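Local coordinates for tail spike protein (Acinetobacter phage vB_AbaP_AS12, PDB 6EU4) that probably recognises and degrades the capsular polysaccharide of its Acinetobacter host as the trimeric tailspike of the phage, at residues 241-246 and 255-260; 313-318 and 322-327; 524-529 and 533-538. All coordinates share one frame; numbering follows the deposited sequence.

Interaction 1 of 3, residues 241-246 and 255-260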
loop_
_atom_site.group_PDB
_atom_site.type_symbol
_atom_site.label_atom_id
_atom_site.label_comp_id
_atom_site.label_asym_id
_atom_site.label_seq_id
_atom_site.Cartn_x
_atom_site.Cartn_y
_atom_site.Cartn_z
ATOM N N CYS A 241 -7.732 -4.886 15.684
ATOM C CA CYS A 241 -7.312 -6.281 15.683
ATOM C C CYS A 241 -6.485 -6.555 14.442
ATOM O O CYS A 241 -6.768 -6.015 13.364
ATOM C CB CYS A 241 -8.492 -7.252 15.717
ATOM S SG CYS A 241 -9.533 -7.162 17.190
ATOM N N THR A 242 -5.453 -7.381 14.603
ATOM C CA THR A 242 -4.686 -7.868 13.468
ATOM C C THR A 242 -4.859 -9.371 13.335
ATOM O O THR A 242 -5.028 -10.096 14.324
ATOM C CB THR A 242 -3.197 -7.532 13.581
ATOM O OG1 THR A 242 -2.629 -8.236 14.686
ATOM C CG2 THR A 242 -2.987 -6.033 13.772
ATOM N N TRP A 243 -4.830 -9.811 12.079
ATOM C CA TRP A 243 -5.061 -11.192 11.681
ATOM C C TRP A 243 -3.941 -11.553 10.721
ATOM O O TRP A 243 -3.823 -10.935 9.659
ATOM C CB TRP A 243 -6.421 -11.359 10.985
ATOM C CG TRP A 243 -7.610 -10.780 11.748
ATOM C CD1 TRP A 243 -7.966 -9.462 11.817
ATOM C CD2 TRP A 243 -8.577 -11.495 12.533
ATOM N NE1 TRP A 243 -9.085 -9.312 12.601
ATOM C CE2 TRP A 243 -9.479 -10.540 13.057
ATOM C CE3 TRP A 243 -8.769 -12.840 12.847
ATOM C CZ2 TRP A 243 -10.544 -10.893 13.877
ATOM C CZ3 TRP A 243 -9.839 -13.187 13.656
ATOM C CH2 TRP A 243 -10.710 -12.215 14.158
ATOM N N GLU A 244 -3.087 -12.505 11.108
ATOM C CA GLU A 244 -1.941 -12.906 10.294
ATOM C C GLU A 244 -2.015 -14.404 10.074
ATOM O O GLU A 244 -2.105 -15.165 11.042
ATOM C CB GLU A 244 -0.614 -12.545 10.974
ATOM C CG GLU A 244 0.603 -12.910 10.112
ATOM C CD GLU A 244 1.957 -12.560 10.739
ATOM O OE1 GLU A 244 2.012 -12.109 11.902
ATOM O OE2 GLU A 244 2.982 -12.718 10.040
ATOM N N ARG A 245 -2.004 -14.824 8.810
ATOM C CA ARG A 245 -2.052 -16.242 8.456
ATOM C C ARG A 245 -3.255 -16.944 9.078
ATOM O O ARG A 245 -3.162 -18.077 9.575
ATOM C CB ARG A 245 -0.742 -16.934 8.840
ATOM C CG ARG A 245 0.372 -16.604 7.832
ATOM C CD ARG A 245 0.488 -17.629 6.729
ATOM N NE ARG A 245 -0.777 -17.816 6.040
ATOM C CZ ARG A 245 -1.583 -18.854 6.188
ATOM N NH1 ARG A 245 -2.738 -18.872 5.527
ATOM N NH2 ARG A 245 -1.247 -19.871 6.973
ATOM N N VAL A 246 -4.409 -16.283 8.989
ATOM C CA VAL A 246 -5.681 -16.861 9.400
ATOM C C VAL A 246 -6.382 -17.360 8.149
ATOM O O VAL A 246 -6.528 -16.622 7.160
ATOM C CB VAL A 246 -6.537 -15.840 10.168
ATOM C CG1 VAL A 246 -7.912 -16.408 10.477
ATOM C CG2 VAL A 246 -5.828 -15.456 11.448
ATOM N N PHE A 255 -15.296 -15.216 5.911
ATOM C CA PHE A 255 -15.077 -14.132 6.866
ATOM C C PHE A 255 -16.305 -13.218 6.864
ATOM O O PHE A 255 -16.731 -12.757 5.798
ATOM C CB PHE A 255 -13.853 -13.295 6.479
ATOM C CG PHE A 255 -12.529 -14.007 6.593
ATOM C CD1 PHE A 255 -11.827 -14.002 7.782
ATOM C CD2 PHE A 255 -11.959 -14.617 5.487
ATOM C CE1 PHE A 255 -10.576 -14.622 7.871
ATOM C CE2 PHE A 255 -10.724 -15.244 5.576
ATOM C CZ PHE A 255 -10.031 -15.245 6.760
ATOM N N ILE A 256 -16.873 -12.965 8.038
ATOM C CA ILE A 256 -18.036 -12.095 8.199
ATOM C C ILE A 256 -17.696 -11.066 9.267
ATOM O O ILE A 256 -17.431 -11.436 10.418
ATOM C CB ILE A 256 -19.300 -12.870 8.630
ATOM C CG1 ILE A 256 -19.627 -14.009 7.658
ATOM C CG2 ILE A 256 -20.470 -11.915 8.815
ATOM C CD1 ILE A 256 -20.511 -15.053 8.336
ATOM N N PHE A 257 -17.699 -9.780 8.886
ATOM C CA PHE A 257 -17.486 -8.681 9.820
ATOM C C PHE A 257 -18.640 -7.693 9.678
ATOM O O PHE A 257 -19.151 -7.460 8.577
ATOM C CB PHE A 257 -16.140 -7.998 9.573
ATOM C CG PHE A 257 -14.961 -8.801 10.049
ATOM C CD1 PHE A 257 -14.401 -9.770 9.243
ATOM C CD2 PHE A 257 -14.413 -8.571 11.305
ATOM C CE1 PHE A 257 -13.326 -10.533 9.684
ATOM C CE2 PHE A 257 -13.326 -9.308 11.748
ATOM C CZ PHE A 257 -12.784 -10.301 10.936
ATOM N N GLY A 258 -19.074 -7.143 10.801
ATOM C CA GLY A 258 -20.247 -6.283 10.794
ATOM C C GLY A 258 -21.541 -7.055 10.638
ATOM O O GLY A 258 -22.533 -6.502 10.143
ATOM N N HIS A 259 -21.557 -8.321 11.062
ATOM C CA HIS A 259 -22.767 -9.140 11.090
ATOM C C HIS A 259 -23.933 -8.336 11.647
ATOM O O HIS A 259 -23.844 -7.771 12.742
ATOM C CB HIS A 259 -22.491 -10.391 11.948
ATOM C CG HIS A 259 -23.701 -11.189 12.333
ATOM N ND1 HIS A 259 -24.575 -11.726 11.412
ATOM C CD2 HIS A 259 -24.117 -11.625 13.544
ATOM C CE1 HIS A 259 -25.499 -12.433 12.047
ATOM N NE2 HIS A 259 -25.250 -12.381 13.344
ATOM N N THR A 260 -25.028 -8.288 10.883
ATOM C CA THR A 260 -26.189 -7.460 11.222
ATOM C C THR A 260 -27.235 -8.190 12.058
ATOM O O THR A 260 -28.264 -7.591 12.412
ATOM C CB THR A 260 -26.887 -6.984 9.956
ATOM O OG1 THR A 260 -27.268 -8.142 9.195
ATOM C CG2 THR A 260 -25.981 -6.078 9.122
#
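Across the hydrophobic interior of a parallel beta-helix, the fold that makes up the shaft of this tailspike, W243 and V246, on either side of a corner at R245, meet F257 and F255 of strand 253-257. W243 and F257 approach from opposite directions and form an offset edge-to-face pair. The edge of the phenylalanine is turned toward the six-membered part of the indole, with ring centroids 5.6 Å apart and planes at 83°. F257 CZ lies above the rim of that ring and comes within 3.7 Å of W243 CZ2. In W243 the CG atom is anti to the carbonyl carbon (chi1 -51°), which swings the indole into the core.

The second pair is looser. The CG1 branch of V246, anti to the backbone N (chi1 175°), comes to 4.1 Å from F255 CE1, while V246 O sits in the plane of the F255 ring at its edge, 3.8 Å from CZ. R245 has a positive phi, and with this kink E244 and R245 both turn outward while W243 and V246 on either side of them face inward. E244 forms a salt bridge with K222 of its own chain and another with K222 of the second subunit.

Polar contact at the indole is supplied by Q271, whose OE1 accepts from W243 NE1. Along the helix axis W243 is stacked with Y221 and F273, on strands 219-229 and 268-274 of the flanking coils. On the other wall strand 253-257 lies between strands 233-234 and 284-304, with F255 stacked on W286 and F257 packed against L288 and M291.

Interaction 2 of 3, residues 313-318 and 322-327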
loop_
_atom_site.group_PDB
_atom_site.type_symbol
_atom_site.label_atom_id
_atom_site.label_comp_id
_atom_site.label_asym_id
_atom_site.label_seq_id
_atom_site.Cartn_x
_atom_site.Cartn_y
_atom_site.Cartn_z
ATOM N N ALA A 313 -20.836 -13.131 -4.483
ATOM C CA ALA A 313 -19.663 -12.298 -4.716
ATOM C C ALA A 313 -18.461 -12.882 -3.997
ATOM O O ALA A 313 -18.592 -13.476 -2.926
ATOM C CB ALA A 313 -19.876 -10.862 -4.229
ATOM N N LEU A 314 -17.276 -12.649 -4.552
ATOM C CA LEU A 314 -16.068 -12.943 -3.787
ATOM C C LEU A 314 -15.978 -12.022 -2.581
ATOM O O LEU A 314 -15.789 -12.480 -1.443
ATOM C CB LEU A 314 -14.818 -12.798 -4.664
ATOM C CG LEU A 314 -13.468 -12.960 -3.961
ATOM C CD1 LEU A 314 -13.378 -14.265 -3.190
ATOM C CD2 LEU A 314 -12.337 -12.887 -4.985
ATOM N N PHE A 315 -16.100 -10.715 -2.826
ATOM C CA PHE A 315 -16.115 -9.672 -1.804
ATOM C C PHE A 315 -17.438 -8.931 -1.828
ATOM O O PHE A 315 -17.817 -8.346 -2.855
ATOM C CB PHE A 315 -15.003 -8.643 -2.040
ATOM C CG PHE A 315 -13.632 -9.230 -2.266
ATOM C CD1 PHE A 315 -12.881 -9.708 -1.199
ATOM C CD2 PHE A 315 -13.047 -9.216 -3.533
ATOM C CE1 PHE A 315 -11.610 -10.220 -1.407
ATOM C CE2 PHE A 315 -11.785 -9.741 -3.749
ATOM C CZ PHE A 315 -11.059 -10.234 -2.685
ATOM N N LYS A 316 -18.108 -8.902 -0.692
ATOM C CA LYS A 316 -19.255 -8.038 -0.463
ATOM C C LYS A 316 -18.802 -6.999 0.557
ATOM O O LYS A 316 -18.471 -7.350 1.697
ATOM C CB LYS A 316 -20.457 -8.821 0.042
ATOM C CG LYS A 316 -21.630 -7.913 0.384
ATOM C CD LYS A 316 -22.843 -8.700 0.887
ATOM C CE LYS A 316 -23.993 -7.801 1.186
ATOM N NZ LYS A 316 -25.184 -8.604 1.652
ATOM N N ILE A 317 -18.755 -5.732 0.139
ATOM C CA ILE A 317 -18.164 -4.660 0.948
ATOM C C ILE A 317 -19.161 -3.516 1.024
ATOM O O ILE A 317 -19.408 -2.821 0.027
ATOM C CB ILE A 317 -16.811 -4.202 0.386
ATOM C CG1 ILE A 317 -15.894 -5.428 0.249
ATOM C CG2 ILE A 317 -16.192 -3.162 1.309
ATOM C CD1 ILE A 317 -14.461 -5.129 -0.162
ATOM N N VAL A 318 -19.730 -3.320 2.207
ATOM C CA VAL A 318 -20.830 -2.397 2.427
ATOM C C VAL A 318 -20.420 -1.383 3.493
ATOM O O VAL A 318 -19.965 -1.761 4.579
ATOM C CB VAL A 318 -22.105 -3.162 2.828
ATOM C CG1 VAL A 318 -23.217 -2.215 3.170
ATOM C CG2 VAL A 318 -22.520 -4.104 1.680
ATOM N N VAL A 322 -11.554 -0.052 2.414
ATOM C CA VAL A 322 -10.678 -1.219 2.393
ATOM C C VAL A 322 -9.606 -1.000 1.339
ATOM O O VAL A 322 -9.903 -0.544 0.230
ATOM C CB VAL A 322 -11.447 -2.514 2.054
ATOM C CG1 VAL A 322 -10.509 -3.712 1.947
ATOM C CG2 VAL A 322 -12.576 -2.777 3.070
ATOM N N THR A 323 -8.367 -1.355 1.679
ATOM C CA THR A 323 -7.261 -1.391 0.730
ATOM C C THR A 323 -6.771 -2.822 0.630
ATOM O O THR A 323 -6.502 -3.451 1.664
ATOM C CB THR A 323 -6.085 -0.506 1.164
ATOM O OG1 THR A 323 -6.493 0.860 1.292
ATOM C CG2 THR A 323 -4.964 -0.565 0.139
HETATM N N MSE A 324 -6.644 -3.322 -0.603
HETATM C CA MSE A 324 -6.121 -4.650 -0.873
HETATM C C MSE A 324 -4.784 -4.501 -1.585
HETATM O O MSE A 324 -4.728 -3.985 -2.703
HETATM C CB MSE A 324 -7.092 -5.466 -1.736
HETATM C CG MSE A 324 -8.458 -5.557 -1.195
HETATM SE SE MSE A 324 -9.474 -6.804 -2.316
HETATM C CE MSE A 324 -11.202 -6.453 -1.520
ATOM N N VAL A 325 -3.711 -4.934 -0.938
ATOM C CA VAL A 325 -2.350 -4.746 -1.431
ATOM C C VAL A 325 -1.819 -6.109 -1.867
ATOM O O VAL A 325 -1.574 -6.986 -1.030
ATOM C CB VAL A 325 -1.446 -4.118 -0.361
ATOM C CG1 VAL A 325 -0.109 -3.737 -0.963
ATOM C CG2 VAL A 325 -2.112 -2.910 0.243
ATOM N N THR A 326 -1.620 -6.266 -3.172
ATOM C CA THR A 326 -1.097 -7.482 -3.793
ATOM C C THR A 326 -1.842 -8.740 -3.322
ATOM O O THR A 326 -1.229 -9.760 -2.998
ATOM C CB THR A 326 0.419 -7.626 -3.558
ATOM O OG1 THR A 326 0.992 -6.394 -3.089
ATOM C CG2 THR A 326 1.126 -7.949 -4.869
ATOM N N CYS A 327 -3.176 -8.674 -3.319
ATOM C CA CYS A 327 -4.019 -9.817 -2.990
ATOM C C CYS A 327 -4.301 -10.655 -4.235
ATOM O O CYS A 327 -4.053 -10.241 -5.375
ATOM C CB CYS A 327 -5.315 -9.348 -2.317
ATOM S SG CYS A 327 -4.969 -8.620 -0.649
#
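A Met-aromatic contact in the core of the beta-helix joins F315 to M324, a selenomethionine, across the interior between two walls. The methyl CE stands over the centre of the phenylalanine ring, 3.6 Å from the centroid and only 7° off the ring normal, a well-centred CH-pi contact. SE lies over the same face, 4.1 Å from the centroid. The chain of M324 is extended beyond CG (chi3 -171°) and thereby carries SE and CE across to the ring. The opposite face of F315 is covered toward its rim by CG of L314, so the ring lies between the selenomethyl end of M324 and a leucine.

I317 touches the same methyl from another direction: its CD1 meets M324 CE tip to tip at 3.8 Å. The other branch of I317, CG2, touches V322 CG2 at 4.0 Å, where the two side chains slant past each other. Strands 315-318 and 322-325 pass 10.7 Å apart at an angle of 148°, too far for backbone pairing, and the contact is made by side chains alone. Apolar side chains meeting from facing walls, with W286 and F337 adding aromatic neighbours to F315, are characteristic of the tightly filled core of a parallel beta-helix.

Interaction 3 of 3, residues 524-529 and 533-538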
loop_
_atom_site.group_PDB
_atom_site.type_symbol
_atom_site.label_atom_id
_atom_site.label_comp_id
_atom_site.label_asym_id
_atom_site.label_seq_id
_atom_site.Cartn_x
_atom_site.Cartn_y
_atom_site.Cartn_z
ATOM N N GLN A 524 -12.401 19.353 -35.120
ATOM C CA GLN A 524 -13.808 19.353 -34.734
ATOM C C GLN A 524 -13.966 20.061 -33.393
ATOM O O GLN A 524 -13.158 19.877 -32.478
ATOM C CB GLN A 524 -14.372 17.932 -34.644
ATOM C CG GLN A 524 -15.813 17.911 -34.121
ATOM C CD GLN A 524 -16.462 16.564 -34.294
ATOM O OE1 GLN A 524 -16.676 16.123 -35.414
ATOM N NE2 GLN A 524 -16.792 15.902 -33.180
ATOM N N TRP A 525 -14.980 20.907 -33.297
ATOM C CA TRP A 525 -15.402 21.469 -32.028
ATOM C C TRP A 525 -16.794 20.951 -31.694
ATOM O O TRP A 525 -17.590 20.621 -32.581
ATOM C CB TRP A 525 -15.439 22.991 -32.074
ATOM C CG TRP A 525 -14.113 23.698 -32.161
ATOM C CD1 TRP A 525 -13.329 24.054 -31.126
ATOM C CD2 TRP A 525 -13.455 24.180 -33.350
ATOM N NE1 TRP A 525 -12.208 24.713 -31.575
ATOM C CE2 TRP A 525 -12.262 24.801 -32.938
ATOM C CE3 TRP A 525 -13.748 24.129 -34.713
ATOM C CZ2 TRP A 525 -11.381 25.408 -33.838
ATOM C CZ3 TRP A 525 -12.851 24.704 -35.609
ATOM C CH2 TRP A 525 -11.694 25.337 -35.165
ATOM N N SER A 526 -17.097 20.945 -30.397
ATOM C CA SER A 526 -18.368 20.432 -29.905
ATOM C C SER A 526 -18.705 21.075 -28.569
ATOM O O SER A 526 -17.820 21.380 -27.766
ATOM C CB SER A 526 -18.305 18.915 -29.725
ATOM O OG SER A 526 -19.522 18.445 -29.198
ATOM N N SER A 527 -20.001 21.193 -28.294
ATOM C CA SER A 527 -20.409 21.430 -26.919
ATOM C C SER A 527 -20.026 20.245 -26.036
ATOM O O SER A 527 -19.518 20.429 -24.927
ATOM C CB SER A 527 -21.916 21.696 -26.849
ATOM O OG SER A 527 -22.651 20.756 -27.624
ATOM N N ALA A 528 -20.244 19.028 -26.532
ATOM C CA ALA A 528 -19.892 17.778 -25.852
ATOM C C ALA A 528 -20.362 16.617 -26.706
ATOM O O ALA A 528 -21.465 16.680 -27.264
ATOM C CB ALA A 528 -20.525 17.676 -24.461
ATOM N N ALA A 529 -19.543 15.576 -26.837
ATOM C CA ALA A 529 -20.010 14.339 -27.458
ATOM C C ALA A 529 -21.293 13.875 -26.772
ATOM O O ALA A 529 -21.379 13.869 -25.542
ATOM C CB ALA A 529 -18.938 13.259 -27.353
ATOM N N SER A 533 -25.667 17.689 -30.023
ATOM C CA SER A 533 -24.536 18.570 -29.746
ATOM C C SER A 533 -24.503 19.720 -30.751
ATOM O O SER A 533 -24.977 19.594 -31.883
ATOM C CB SER A 533 -23.201 17.816 -29.792
ATOM O OG SER A 533 -23.042 17.086 -31.003
ATOM N N TYR A 534 -23.954 20.843 -30.301
ATOM C CA TYR A 534 -23.451 21.881 -31.192
ATOM C C TYR A 534 -22.094 21.452 -31.716
ATOM O O TYR A 534 -21.281 20.898 -30.968
ATOM C CB TYR A 534 -23.290 23.213 -30.455
ATOM C CG TYR A 534 -24.569 23.795 -29.967
ATOM C CD1 TYR A 534 -25.341 24.587 -30.796
ATOM C CD2 TYR A 534 -25.016 23.570 -28.663
ATOM C CE1 TYR A 534 -26.536 25.128 -30.353
ATOM C CE2 TYR A 534 -26.206 24.105 -28.228
ATOM C CZ TYR A 534 -26.953 24.885 -29.081
ATOM O OH TYR A 534 -28.138 25.436 -28.685
ATOM N N ASN A 535 -21.831 21.733 -32.989
ATOM C CA ASN A 535 -20.545 21.372 -33.574
ATOM C C ASN A 535 -20.076 22.417 -34.571
ATOM O O ASN A 535 -20.858 23.192 -35.131
ATOM C CB ASN A 535 -20.595 20.010 -34.278
ATOM C CG ASN A 535 -20.818 18.862 -33.314
ATOM O OD1 ASN A 535 -21.952 18.442 -33.084
ATOM N ND2 ASN A 535 -19.743 18.362 -32.740
ATOM N N ALA A 536 -18.768 22.406 -34.788
ATOM C CA ALA A 536 -18.137 23.142 -35.876
ATOM C C ALA A 536 -16.932 22.340 -36.335
ATOM O O ALA A 536 -16.352 21.575 -35.559
ATOM C CB ALA A 536 -17.711 24.539 -35.426
ATOM N N GLN A 537 -16.548 22.523 -37.595
ATOM C CA GLN A 537 -15.360 21.871 -38.114
ATOM C C GLN A 537 -14.590 22.836 -38.999
ATOM O O GLN A 537 -15.182 23.613 -39.754
ATOM C CB GLN A 537 -15.692 20.595 -38.901
ATOM C CG GLN A 537 -16.290 19.468 -38.054
ATOM C CD GLN A 537 -16.631 18.236 -38.886
ATOM O OE1 GLN A 537 -16.961 18.338 -40.058
ATOM N NE2 GLN A 537 -16.511 17.058 -38.280
ATOM N N LEU A 538 -13.268 22.804 -38.847
ATOM C CA LEU A 538 -12.311 23.448 -39.734
ATOM C C LEU A 538 -11.547 22.344 -40.458
ATOM O O LEU A 538 -10.890 21.521 -39.808
ATOM C CB LEU A 538 -11.347 24.324 -38.937
ATOM C CG LEU A 538 -10.085 24.832 -39.644
ATOM C CD1 LEU A 538 -10.402 25.615 -40.902
ATOM C CD2 LEU A 538 -9.252 25.666 -38.667
HETATM O O HOH W 1 -19.789 16.193 -30.723
#
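W525 and A536 form the hydrogen-bonded pair of an antiparallel beta hairpin, flanked by the non-hydrogen-bonded pairs Q524-Q537 and S526-N535. W525 N donates to A536 O at 2.7 Å in an almost straight bond (178°), and A536 N returns a bond to W525 O at 3.1 Å. Toward the turn, S527 N donates to Y534 O at 3.0 Å.

Side chains extend this backbone ladder. S527 OG, placed between its backbone N and carbonyl carbon (chi1 46°), accepts from Y534 N at 3.0 Å and so continues the pairing past the end of the strands. N535 ND2 reaches W525 O at 3.1 Å, and this carbonyl is gripped by two donors, ND2 and A536 N, from opposite faces of its plane. On the same face of the sheet, Q537 NE2 gives a hydrogen bond of 3.0 Å to a lone pair of Q524 OE1, the two amides being nearly coplanar (28°). S533 OG donates to N535 OD1 at 2.7 Å. A water accepts from S526 OG and N535 ND2, with a weak bond to S533 OG, and ties the two ends of the turn together.

Apolar contacts lie on the opposite face: W525 CZ3 touches L538 CB at 3.7 Å, and the indole edge borders A536. There W525 NE1 binds Q523 of the third subunit, and the ring meets F540 of that chain.

R491 binds N535 OD1 and S533 O, and R552 binds Q537 OE1. The hairpin occupies the middle of its sheet, strand 520-526 lying beside strand 496-501 and strand 535-542 beside strand 547-554.

From the N terminus the three contacts follow one another in series, with none nested or crossed. Interaction 1 closes a connection of eight residues and interaction 2 one of only three. Both bridge facing walls of the beta-helix, their centres about 12 Å apart, and W286 borders F255 of the first and F315 of the second, linking them through one aromatic core. Interaction 3 comes much later in the chain, its centre about 42 Å from that of interaction 2, and closes a short hairpin in a separate sheet beyond the helix. Residues in all three segment pairs also touch the second subunit, so each lies close to the trimer interface.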